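UPF0098 protein YbcL (Escherichia coli, PDB 1FUX) is of unknown function but belongs to the phosphatidylethanolamine-binding protein family, and resembles Raf kinase inhibitor protein in fold. Local coordinates at residues 20-31 with 101-110; 92-100 with 133-141. All coordinates share one frame; numbering follows the deposited sequence.

Contact 1 (20-31 with 101-110)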
ATOM      1  N   HIS A  20      -4.925  10.049  18.973  1.00 16.11           N
ATOM      2  CA  HIS A  20      -4.524   9.085  17.941  1.00 17.38           C
ATOM      3  C   HIS A  20      -5.036   9.369  16.547  1.00 16.99           C
ATOM      4  O   HIS A  20      -4.991   8.472  15.667  1.00 14.70           O
ATOM      5  CB  HIS A  20      -4.896   7.643  18.397  1.00 19.34           C
ATOM      6  CG  HIS A  20      -4.565   7.457  19.852  1.00 20.71           C
ATOM      7  ND1 HIS A  20      -3.316   7.447  20.400  1.00 20.55           N
ATOM      8  CD2 HIS A  20      -5.435   7.319  20.902  1.00 20.90           C
ATOM      9  CE1 HIS A  20      -3.399   7.324  21.719  1.00 22.24           C
ATOM     10  NE2 HIS A  20      -4.679   7.219  22.046  1.00 19.47           N
ATOM     11  N   VAL A  21      -5.476  10.577  16.261  1.00 15.80           N
ATOM     12  CA  VAL A  21      -6.012  11.024  14.957  1.00 14.20           C
ATOM     13  C   VAL A  21      -4.887  11.792  14.262  1.00 14.76           C
ATOM     14  O   VAL A  21      -3.996  12.355  14.938  1.00 13.71           O
ATOM     15  CB  VAL A  21      -7.241  11.903  15.235  1.00 14.47           C
ATOM     16  CG1 VAL A  21      -7.791  12.705  14.050  1.00 16.65           C
ATOM     17  CG2 VAL A  21      -8.341  11.018  15.787  1.00 17.49           C
ATOM     18  N   PHE A  22      -4.783  11.604  12.953  1.00 13.64           N
ATOM     19  CA  PHE A  22      -3.661  12.167  12.189  1.00 14.37           C
ATOM     20  C   PHE A  22      -3.658  13.696  12.250  1.00 16.51           C
ATOM     21  O   PHE A  22      -4.655  14.328  12.575  1.00 17.50           O
ATOM     22  CB  PHE A  22      -3.858  11.714  10.728  1.00 13.54           C
ATOM     23  CG  PHE A  22      -2.732  12.016   9.791  1.00 11.37           C
ATOM     24  CD1 PHE A  22      -1.448  11.647  10.080  1.00 12.92           C
ATOM     25  CD2 PHE A  22      -2.960  12.780   8.638  1.00 15.17           C
ATOM     26  CE1 PHE A  22      -0.369  11.919   9.253  1.00 12.96           C
ATOM     27  CE2 PHE A  22      -1.890  13.103   7.796  1.00 14.69           C
ATOM     28  CZ  PHE A  22      -0.615  12.680   8.118  1.00 15.57           C
ATOM     29  N   SER A  23      -2.514  14.292  11.927  1.00 20.46           N
ATOM     30  CA  SER A  23      -2.445  15.767  11.864  1.00 24.11           C
ATOM     31  C   SER A  23      -2.064  16.067  10.414  1.00 25.42           C
ATOM     32  O   SER A  23      -0.932  15.841  10.024  1.00 26.72           O
ATOM     33  CB  SER A  23      -1.438  16.290  12.868  1.00 25.78           C
ATOM     34  OG  SER A  23      -1.231  17.695  12.679  1.00 28.11           O
ATOM     35  N   GLY A  24      -2.999  16.453   9.575  1.00 25.83           N
ATOM     36  CA  GLY A  24      -2.802  16.614   8.144  1.00 27.10           C
ATOM     37  C   GLY A  24      -4.048  16.069   7.420  1.00 28.04           C
ATOM     38  O   GLY A  24      -4.925  15.455   8.010  1.00 24.50           O
ATOM     39  N   PHE A  25      -4.189  16.379   6.140  1.00 31.83           N
ATOM     40  CA  PHE A  25      -5.357  16.052   5.328  1.00 33.00           C
ATOM     41  C   PHE A  25      -6.641  16.583   5.945  1.00 33.82           C
ATOM     42  O   PHE A  25      -7.687  15.917   5.993  1.00 35.18           O
ATOM     43  CB  PHE A  25      -5.359  14.537   5.151  1.00 35.66           C
ATOM     44  CG  PHE A  25      -4.220  13.845   4.473  1.00 36.40           C
ATOM     45  CD1 PHE A  25      -2.979  14.417   4.231  1.00 38.33           C
ATOM     46  CD2 PHE A  25      -4.368  12.515   4.096  1.00 37.12           C
ATOM     47  CE1 PHE A  25      -1.963  13.728   3.602  1.00 38.20           C
ATOM     48  CE2 PHE A  25      -3.363  11.808   3.459  1.00 36.40           C
ATOM     49  CZ  PHE A  25      -2.154  12.412   3.207  1.00 37.02           C
ATOM     50  N   GLY A  26      -6.634  17.746   6.590  1.00 33.02           N
ATOM     51  CA  GLY A  26      -7.811  18.283   7.247  1.00 32.89           C
ATOM     52  C   GLY A  26      -8.174  17.663   8.578  1.00 33.12           C
ATOM     53  O   GLY A  26      -9.259  17.909   9.103  1.00 35.74           O
ATOM     54  N   CYS A  27      -7.323  16.824   9.134  1.00 31.74           N
ATOM     55  CA  CYS A  27      -7.510  16.194  10.436  1.00 29.78           C
ATOM     56  C   CYS A  27      -6.600  16.949  11.385  1.00 28.42           C
ATOM     57  O   CYS A  27      -5.506  17.334  10.971  1.00 27.79           O
ATOM     58  CB  CYS A  27      -7.193  14.702  10.380  1.00 29.97           C
ATOM     59  SG  CYS A  27      -8.531  13.717   9.665  1.00 31.33           S
ATOM     60  N   GLU A  28      -7.005  17.200  12.612  1.00 29.81           N
ATOM     61  CA  GLU A  28      -6.237  18.011  13.548  1.00 30.77           C
ATOM     62  C   GLU A  28      -5.997  17.317  14.882  1.00 28.18           C
ATOM     63  O   GLU A  28      -6.205  17.880  15.957  1.00 27.33           O
ATOM     64  CB  GLU A  28      -7.011  19.321  13.791  1.00 35.81           C
ATOM     65  CG  GLU A  28      -6.888  20.234  12.576  1.00 38.96           C
ATOM     66  CD  GLU A  28      -7.752  21.474  12.623  1.00 42.57           C
ATOM     67  OE1 GLU A  28      -8.263  21.851  13.697  1.00 43.45           O
ATOM     68  OE2 GLU A  28      -7.911  22.061  11.517  1.00 44.96           O
ATOM     69  N   GLY A  29      -5.581  16.076  14.810  1.00 21.79           N
ATOM     70  CA  GLY A  29      -5.302  15.252  15.951  1.00 20.57           C
ATOM     71  C   GLY A  29      -3.887  15.352  16.479  1.00 18.02           C
ATOM     72  O   GLY A  29      -2.974  15.998  15.942  1.00 18.56           O
ATOM     73  N   GLY A  30      -3.629  14.594  17.523  1.00 15.22           N
ATOM     74  CA  GLY A  30      -2.354  14.532  18.212  1.00 15.54           C
ATOM     75  C   GLY A  30      -1.323  13.667  17.495  1.00 16.32           C
ATOM     76  O   GLY A  30      -0.138  13.697  17.831  1.00 14.80           O
ATOM     77  N   ASN A  31      -1.770  12.856  16.544  1.00 14.01           N
ATOM     78  CA  ASN A  31      -0.911  11.933  15.795  1.00 12.12           C
ATOM     79  C   ASN A  31       0.077  11.161  16.641  1.00 12.30           C
ATOM     80  O   ASN A  31       1.286  11.106  16.370  1.00 13.66           O
ATOM     81  CB  ASN A  31      -0.273  12.762  14.650  1.00 12.85           C
ATOM     82  CG  ASN A  31       0.219  11.919  13.483  1.00 13.27           C
ATOM     83  OD1 ASN A  31      -0.335  10.862  13.173  1.00 14.62           O
ATOM     84  ND2 ASN A  31       1.309  12.290  12.822  1.00 15.54           N
ATOM     85  N   PHE A 101       0.970   7.415   4.362  1.00  9.65           N
ATOM     86  CA  PHE A 101       1.081   8.853   4.318  1.00 12.79           C
ATOM     87  C   PHE A 101       2.416   9.264   3.724  1.00 15.47           C
ATOM     88  O   PHE A 101       2.600  10.472   3.438  1.00 21.04           O
ATOM     89  CB  PHE A 101       1.024   9.482   5.727  1.00 11.44           C
ATOM     90  CG  PHE A 101      -0.275   9.180   6.421  1.00 10.87           C
ATOM     91  CD1 PHE A 101      -0.342   8.225   7.415  1.00 11.01           C
ATOM     92  CD2 PHE A 101      -1.419   9.907   6.072  1.00 11.11           C
ATOM     93  CE1 PHE A 101      -1.569   8.004   8.057  1.00 11.67           C
ATOM     94  CE2 PHE A 101      -2.636   9.708   6.715  1.00 13.15           C
ATOM     95  CZ  PHE A 101      -2.693   8.744   7.718  1.00 13.56           C
ATOM     96  N   GLY A 102       3.412   8.401   3.693  1.00 14.19           N
ATOM     97  CA  GLY A 102       4.692   8.697   3.086  1.00 14.95           C
ATOM     98  C   GLY A 102       5.840   8.903   4.059  1.00 14.41           C
ATOM     99  O   GLY A 102       6.815   9.491   3.596  1.00 13.44           O
ATOM    100  N   TYR A 103       5.692   8.510   5.322  1.00 12.98           N
ATOM    101  CA  TYR A 103       6.810   8.636   6.253  1.00 11.29           C
ATOM    102  C   TYR A 103       6.958   7.398   7.131  1.00 11.46           C
ATOM    103  O   TYR A 103       6.015   6.618   7.301  1.00 11.51           O
ATOM    104  CB  TYR A 103       6.781   9.900   7.110  1.00 11.80           C
ATOM    105  CG  TYR A 103       5.573  10.040   7.998  1.00  9.72           C
ATOM    106  CD1 TYR A 103       5.706   9.569   9.305  1.00  9.38           C
ATOM    107  CD2 TYR A 103       4.373  10.620   7.622  1.00  7.90           C
ATOM    108  CE1 TYR A 103       4.650   9.695  10.190  1.00  9.16           C
ATOM    109  CE2 TYR A 103       3.312  10.778   8.498  1.00 10.25           C
ATOM    110  CZ  TYR A 103       3.484  10.278   9.789  1.00 12.45           C
ATOM    111  OH  TYR A 103       2.441  10.367  10.705  1.00 12.98           O
ATOM    112  N   ALA A 104       8.164   7.275   7.713  1.00 12.95           N
ATOM    113  CA  ALA A 104       8.466   6.155   8.596  1.00 13.08           C
ATOM    114  C   ALA A 104       8.116   6.509  10.055  1.00 14.58           C
ATOM    115  O   ALA A 104       8.944   7.026  10.785  1.00 15.81           O
ATOM    116  CB  ALA A 104       9.964   5.869   8.458  1.00 14.48           C
ATOM    117  N   GLY A 105       6.918   6.174  10.469  1.00 14.93           N
ATOM    118  CA  GLY A 105       6.446   6.582  11.814  1.00 14.26           C
ATOM    119  C   GLY A 105       4.953   6.313  11.803  1.00 12.58           C
ATOM    120  O   GLY A 105       4.373   5.827  10.792  1.00 12.89           O
ATOM    121  N   PHE A 106       4.325   6.442  12.943  1.00  8.35           N
ATOM    122  CA  PHE A 106       2.894   6.247  13.102  1.00  9.29           C
ATOM    123  C   PHE A 106       2.162   7.440  12.539  1.00 10.24           C
ATOM    124  O   PHE A 106       2.500   8.586  12.758  1.00 11.84           O
ATOM    125  CB  PHE A 106       2.524   6.229  14.614  1.00  8.89           C
ATOM    126  CG  PHE A 106       1.045   6.244  14.889  1.00 10.03           C
ATOM    127  CD1 PHE A 106       0.332   5.023  14.803  1.00  9.93           C
ATOM    128  CD2 PHE A 106       0.382   7.407  15.235  1.00  9.69           C
ATOM    129  CE1 PHE A 106      -1.022   4.991  15.114  1.00  9.42           C
ATOM    130  CE2 PHE A 106      -0.958   7.375  15.533  1.00 10.71           C
ATOM    131  CZ  PHE A 106      -1.662   6.167  15.479  1.00 10.72           C
ATOM    132  N   GLY A 107       1.116   7.136  11.768  1.00 10.32           N
ATOM    133  CA  GLY A 107       0.225   8.195  11.267  1.00 10.77           C
ATOM    134  C   GLY A 107      -1.190   7.790  11.697  1.00 10.85           C
ATOM    135  O   GLY A 107      -1.591   6.632  11.509  1.00 11.71           O
ATOM    136  N   GLY A 108      -1.917   8.695  12.373  1.00 11.62           N
ATOM    137  CA  GLY A 108      -3.208   8.324  12.947  1.00 12.29           C
ATOM    138  C   GLY A 108      -4.377   8.243  11.991  1.00 15.16           C
ATOM    139  O   GLY A 108      -4.206   8.207  10.784  1.00 14.13           O
ATOM    140  N   ALA A 109      -5.574   8.100  12.548  1.00 13.81           N
ATOM    141  CA  ALA A 109      -6.753   7.922  11.719  1.00 14.55           C
ATOM    142  C   ALA A 109      -7.102   9.223  11.001  1.00 16.29           C
ATOM    143  O   ALA A 109      -6.988  10.273  11.610  1.00 15.91           O
ATOM    144  CB  ALA A 109      -7.911   7.473  12.619  1.00 14.78           C
ATOM    145  N   CYS A 110      -7.712   9.096   9.840  1.00 17.95           N
ATOM    146  CA  CYS A 110      -8.220  10.302   9.173  1.00 20.38           C
ATOM    147  C   CYS A 110      -9.186   9.872   8.082  1.00 20.38           C
ATOM    148  O   CYS A 110      -8.878   9.955   6.907  1.00 18.41           O
ATOM    149  CB  CYS A 110      -7.054  11.174   8.694  1.00 26.49           C
ATOM    150  SG  CYS A 110      -7.646  12.773   8.056  1.00 31.33           S
TER
HETATM  151  O   HOH W   1       3.489   9.824  15.050  1.00 11.43           O
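Y103 OH donates to F106 O at 2.7 Å and accepts from N31 ND2 at 3.1 Å. The second bond is almost straight (174°) and lies in the amide plane of N31. The hydroxyl is thus held by two bonds. N31 OD1 accepts from G108 N at 2.8 Å, with the donor nearly along the C=O axis. A flip of the amide would probably cost both its bonds. A water joins N31 O to F106 O. F22 CG lies opposite the backbone N (chi1 -172°), which carries the ring over to F101. The two rings lie flat on each other, centroids 3.9 Å apart and planes at 14°. Y103 OH touches the F22 edge in the ring plane. The edge of F101 turns toward the face of F25. With an alanine at F22, the face of F101 would probably lose its stacking partner, and a gap is likely to open beside Y103 OH. The backbones add two bonds, F22 N to A109 O at 2.9 Å and A109 N to H20 O at 3.2 Å. The C27-C110 disulfide ties the second hairpin strand covalently to the end of segment 101-110. The arrangement is a disulfide-tied beta hairpin, turning at G24 to C27, packed on the long loop before strand 118-127 through an aromatic cluster.

Contact 2 (92-100 with 133-141)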
ATOM      1  N   THR A  92      15.373   0.496  21.329  1.00 22.60           N
ATOM      2  CA  THR A  92      16.605   0.279  20.592  1.00 23.82           C
ATOM      3  C   THR A  92      16.528  -1.049  19.851  1.00 24.32           C
ATOM      4  O   THR A  92      15.973  -2.009  20.358  1.00 25.77           O
ATOM      5  CB  THR A  92      17.857   0.360  21.497  1.00 26.65           C
ATOM      6  OG1 THR A  92      17.966  -0.789  22.342  1.00 29.85           O
ATOM      7  CG2 THR A  92      17.667   1.540  22.454  1.00 25.00           C
ATOM      8  N   GLY A  93      16.981  -1.025  18.621  1.00 21.35           N
ATOM      9  CA  GLY A  93      16.982  -2.119  17.694  1.00 22.52           C
ATOM     10  C   GLY A  93      15.813  -2.080  16.719  1.00 22.21           C
ATOM     11  O   GLY A  93      15.949  -2.648  15.627  1.00 24.75           O
ATOM     12  N   ALA A  94      14.724  -1.404  17.073  1.00 19.71           N
ATOM     13  CA  ALA A  94      13.513  -1.490  16.227  1.00 19.97           C
ATOM     14  C   ALA A  94      13.667  -0.502  15.106  1.00 19.24           C
ATOM     15  O   ALA A  94      14.543   0.379  15.132  1.00 16.89           O
ATOM     16  CB  ALA A  94      12.262  -1.349  17.080  1.00 18.55           C
ATOM     17  N   VAL A  95      12.932  -0.719  14.018  1.00 15.50           N
ATOM     18  CA  VAL A  95      13.013   0.089  12.821  1.00 16.33           C
ATOM     19  C   VAL A  95      11.572   0.291  12.317  1.00 15.13           C
ATOM     20  O   VAL A  95      10.789  -0.644  12.498  1.00 14.23           O
ATOM     21  CB  VAL A  95      13.883  -0.516  11.708  1.00 19.93           C
ATOM     22  CG1 VAL A  95      13.752   0.323  10.428  1.00 21.71           C
ATOM     23  CG2 VAL A  95      15.377  -0.406  12.055  1.00 23.16           C
ATOM     24  N   GLN A  96      11.273   1.476  11.793  1.00 12.93           N
ATOM     25  CA  GLN A  96       9.912   1.730  11.304  1.00 12.78           C
ATOM     26  C   GLN A  96       9.945   1.765   9.770  1.00 11.80           C
ATOM     27  O   GLN A  96      10.897   2.315   9.192  1.00 12.72           O
ATOM     28  CB  GLN A  96       9.399   3.105  11.813  1.00 13.69           C
ATOM     29  CG  GLN A  96       9.522   3.206  13.358  1.00 15.96           C
ATOM     30  CD  GLN A  96       8.847   4.484  13.890  1.00 15.31           C
ATOM     31  OE1 GLN A  96       7.654   4.468  14.155  1.00 15.10           O
ATOM     32  NE2 GLN A  96       9.577   5.576  14.103  1.00 16.53           N
ATOM     33  N   GLY A  97       8.952   1.130   9.146  1.00 11.47           N
ATOM     34  CA  GLY A  97       8.847   1.074   7.703  1.00 13.04           C
ATOM     35  C   GLY A  97       8.025   2.312   7.260  1.00 13.40           C
ATOM     36  O   GLY A  97       7.542   3.059   8.104  1.00 11.09           O
ATOM     37  N   ARG A  98       7.870   2.485   5.953  1.00 14.27           N
ATOM     38  CA  ARG A  98       7.111   3.655   5.495  1.00 14.52           C
ATOM     39  C   ARG A  98       5.608   3.455   5.537  1.00 14.29           C
ATOM     40  O   ARG A  98       5.136   2.400   5.108  1.00 13.00           O
ATOM     41  CB  ARG A  98       7.585   3.806   4.027  1.00 17.56           C
ATOM     42  CG  ARG A  98       7.216   5.183   3.464  1.00 19.91           C
ATOM     43  CD  ARG A  98       7.605   5.114   1.995  1.00 22.88           C
ATOM     44  NE  ARG A  98       7.578   6.410   1.376  1.00 25.90           N
ATOM     45  CZ  ARG A  98       6.705   6.962   0.572  1.00 25.79           C
ATOM     46  NH1 ARG A  98       7.140   8.189   0.248  1.00 26.43           N
ATOM     47  NH2 ARG A  98       5.581   6.454   0.090  1.00 27.68           N
ATOM     48  N   ASN A  99       4.822   4.365   6.048  1.00 12.39           N
ATOM     49  CA  ASN A  99       3.366   4.273   6.071  1.00 10.76           C
ATOM     50  C   ASN A  99       2.774   4.835   4.764  1.00 10.47           C
ATOM     51  O   ASN A  99       3.550   5.340   3.923  1.00 11.79           O
ATOM     52  CB  ASN A  99       2.830   4.925   7.348  1.00  9.50           C
ATOM     53  CG  ASN A  99       2.977   6.420   7.343  1.00 11.93           C
ATOM     54  OD1 ASN A  99       3.056   7.094   6.310  1.00 10.38           O
ATOM     55  ND2 ASN A  99       3.095   7.062   8.527  1.00 10.23           N
ATOM     56  N   ASP A 100       1.463   4.763   4.569  1.00 10.89           N
ATOM     57  CA  ASP A 100       0.843   5.210   3.315  1.00 11.05           C
ATOM     58  C   ASP A 100       0.780   6.697   3.227  1.00 11.45           C
ATOM     59  O   ASP A 100       0.653   7.283   2.138  1.00 10.97           O
ATOM     60  CB  ASP A 100      -0.513   4.523   3.077  1.00 12.02           C
ATOM     61  CG  ASP A 100      -0.330   3.100   2.557  1.00 11.92           C
ATOM     62  OD1 ASP A 100       0.762   2.816   1.993  1.00 11.64           O
ATOM     63  OD2 ASP A 100      -1.264   2.283   2.724  1.00 11.99           O
ATOM     64  N   PRO A 133      14.999  -7.456   6.943  1.00 23.78           N
ATOM     65  CA  PRO A 133      15.616  -6.337   6.291  1.00 24.05           C
ATOM     66  C   PRO A 133      14.628  -5.222   5.967  1.00 22.11           C
ATOM     67  O   PRO A 133      14.161  -5.169   4.843  1.00 24.01           O
ATOM     68  CB  PRO A 133      16.230  -6.902   5.016  1.00 23.65           C
ATOM     69  CG  PRO A 133      15.362  -8.080   4.715  1.00 26.05           C
ATOM     70  CD  PRO A 133      14.957  -8.655   6.049  1.00 24.18           C
ATOM     71  N   VAL A 134      14.244  -4.406   6.930  1.00 21.05           N
ATOM     72  CA  VAL A 134      13.335  -3.307   6.634  1.00 20.72           C
ATOM     73  C   VAL A 134      14.064  -2.002   6.947  1.00 21.24           C
ATOM     74  O   VAL A 134      14.984  -1.943   7.773  1.00 20.10           O
ATOM     75  CB  VAL A 134      11.917  -3.358   7.164  1.00 22.55           C
ATOM     76  CG1 VAL A 134      11.515  -4.671   7.793  1.00 23.94           C
ATOM     77  CG2 VAL A 134      11.404  -2.158   7.931  1.00 21.65           C
ATOM     78  N   ASP A 135      13.693  -0.997   6.158  1.00 19.05           N
ATOM     79  CA  ASP A 135      14.272   0.320   6.393  1.00 18.69           C
ATOM     80  C   ASP A 135      13.174   1.352   6.240  1.00 17.09           C
ATOM     81  O   ASP A 135      11.992   1.009   6.022  1.00 14.96           O
ATOM     82  CB  ASP A 135      15.512   0.538   5.560  1.00 19.53           C
ATOM     83  CG  ASP A 135      15.306   0.480   4.064  1.00 23.04           C
ATOM     84  OD1 ASP A 135      14.207   0.778   3.545  1.00 20.03           O
ATOM     85  OD2 ASP A 135      16.332   0.141   3.402  1.00 22.49           O
ATOM     86  N   SER A 136      13.548   2.630   6.254  1.00 14.92           N
ATOM     87  CA  SER A 136      12.527   3.662   6.165  1.00 17.69           C
ATOM     88  C   SER A 136      11.847   3.687   4.817  1.00 17.26           C
ATOM     89  O   SER A 136      10.791   4.327   4.757  1.00 18.03           O
ATOM     90  CB  SER A 136      13.101   5.043   6.523  1.00 17.02           C
ATOM     91  OG  SER A 136      14.113   5.293   5.568  1.00 19.29           O
ATOM     92  N   ASN A 137      12.427   3.074   3.795  1.00 17.04           N
ATOM     93  CA  ASN A 137      11.794   3.063   2.488  1.00 18.73           C
ATOM     94  C   ASN A 137      10.934   1.809   2.296  1.00 17.70           C
ATOM     95  O   ASN A 137      10.329   1.699   1.222  1.00 16.30           O
ATOM     96  CB  ASN A 137      12.910   3.018   1.450  1.00 23.85           C
ATOM     97  CG  ASN A 137      13.589   4.362   1.273  1.00 27.04           C
ATOM     98  OD1 ASN A 137      12.967   5.439   1.236  1.00 29.07           O
ATOM     99  ND2 ASN A 137      14.915   4.236   1.132  1.00 28.21           N
ATOM    100  N   SER A 138      10.898   0.861   3.207  1.00 13.57           N
ATOM    101  CA  SER A 138      10.105  -0.344   3.001  1.00 15.27           C
ATOM    102  C   SER A 138       8.609  -0.065   2.994  1.00 13.99           C
ATOM    103  O   SER A 138       8.073   0.336   4.017  1.00 11.31           O
ATOM    104  CB  SER A 138      10.394  -1.379   4.124  1.00 16.65           C
ATOM    105  OG  SER A 138      11.793  -1.681   4.035  1.00 17.97           O
ATOM    106  N   SER A 139       7.897  -0.308   1.872  1.00 13.27           N
ATOM    107  CA  SER A 139       6.455  -0.067   1.892  1.00 10.87           C
ATOM    108  C   SER A 139       5.722  -0.996   2.856  1.00 11.17           C
ATOM    109  O   SER A 139       6.212  -2.080   3.206  1.00 12.75           O
ATOM    110  CB  SER A 139       5.860  -0.338   0.482  1.00 12.81           C
ATOM    111  OG  SER A 139       5.933  -1.732   0.230  1.00 11.73           O
ATOM    112  N   GLY A 140       4.494  -0.639   3.211  1.00 10.27           N
ATOM    113  CA  GLY A 140       3.699  -1.508   4.092  1.00 10.80           C
ATOM    114  C   GLY A 140       3.532  -2.910   3.517  1.00 11.78           C
ATOM    115  O   GLY A 140       3.647  -3.905   4.270  1.00 11.82           O
ATOM    116  N   ALA A 141       3.273  -3.040   2.207  1.00 11.10           N
ATOM    117  CA  ALA A 141       3.187  -4.374   1.597  1.00 11.84           C
ATOM    118  C   ALA A 141       4.444  -5.201   1.738  1.00 11.50           C
ATOM    119  O   ALA A 141       4.400  -6.435   1.941  1.00 12.31           O
ATOM    120  CB  ALA A 141       2.819  -4.227   0.104  1.00 11.72           C
TER
HETATM  121  O   HOH W   2       6.028  -0.104   6.015  1.00 14.62           O
HETATM  122  O   HOH W   3       3.344   1.830   2.247  1.00 21.22           O
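With chi1 at 173°, V95 places CG1 opposite the backbone N, where it meets V134 O at 3.7 Å, beside CG2 of V134. R98 has the same kind of first torsion and an extended chain. Its CB rests 3.3 Å from S136 O, while the guanidinium runs on past the segment 133-141. There it reaches N137 O of the second subunit, and the arginines of the two subunits pack on each other. The direct hydrogen bond of the contact is R98 N to S138 O at 2.9 Å, with the donor tilted 30° from the carbonyl plane. A water also donates to S138 O and to R98 O, so S138 O takes two bonds. A second water accepts from G140 N at 2.9 Å and donates to D100 OD1, with a weak bond to R98 O. It links the helix start to the loop at D100. G97 lies close to the turn, its CA meeting D135 O in a nearly linear CA-H...O contact (175°).

The turn 135-138 is held from within. D135 N donates to S138 OG at 2.9 Å, and D135 OD1 accepts from N137 N from above the carboxylate plane, an Asx turn. S139 OG caps L142 N and also bonds D100 O of the second subunit. The whole is a type I beta turn leading into an N-capped helix, 140-148. Residues 134-136 lie beside strand 95-96, outermost in the five-stranded sheet within this chain, the helix start lies beside the following loop, and the contact forms part of the dimer interface.

Contacts 1 and 2 lie about 17 Å apart, centre to centre, and share one continuous run of chain: residues 92-100 pass directly into 101-110. Their segments alternate along the sequence. N99 fastens this junction. Its ND2 lies 2.9 Å from G105 O, a probable hydrogen bond, while its OD1 accepts from Y103 N. A104 CB also packs on G97 O at 3.7 Å. N99 thus binds the loop that follows it back onto the end of segment 92-100. Contact 1 ties the loop to the hairpin near the N-terminal part of the chain. Contact 2 ties the strand before it to the turn and helix, and bonds directly to the second subunit of the homodimer.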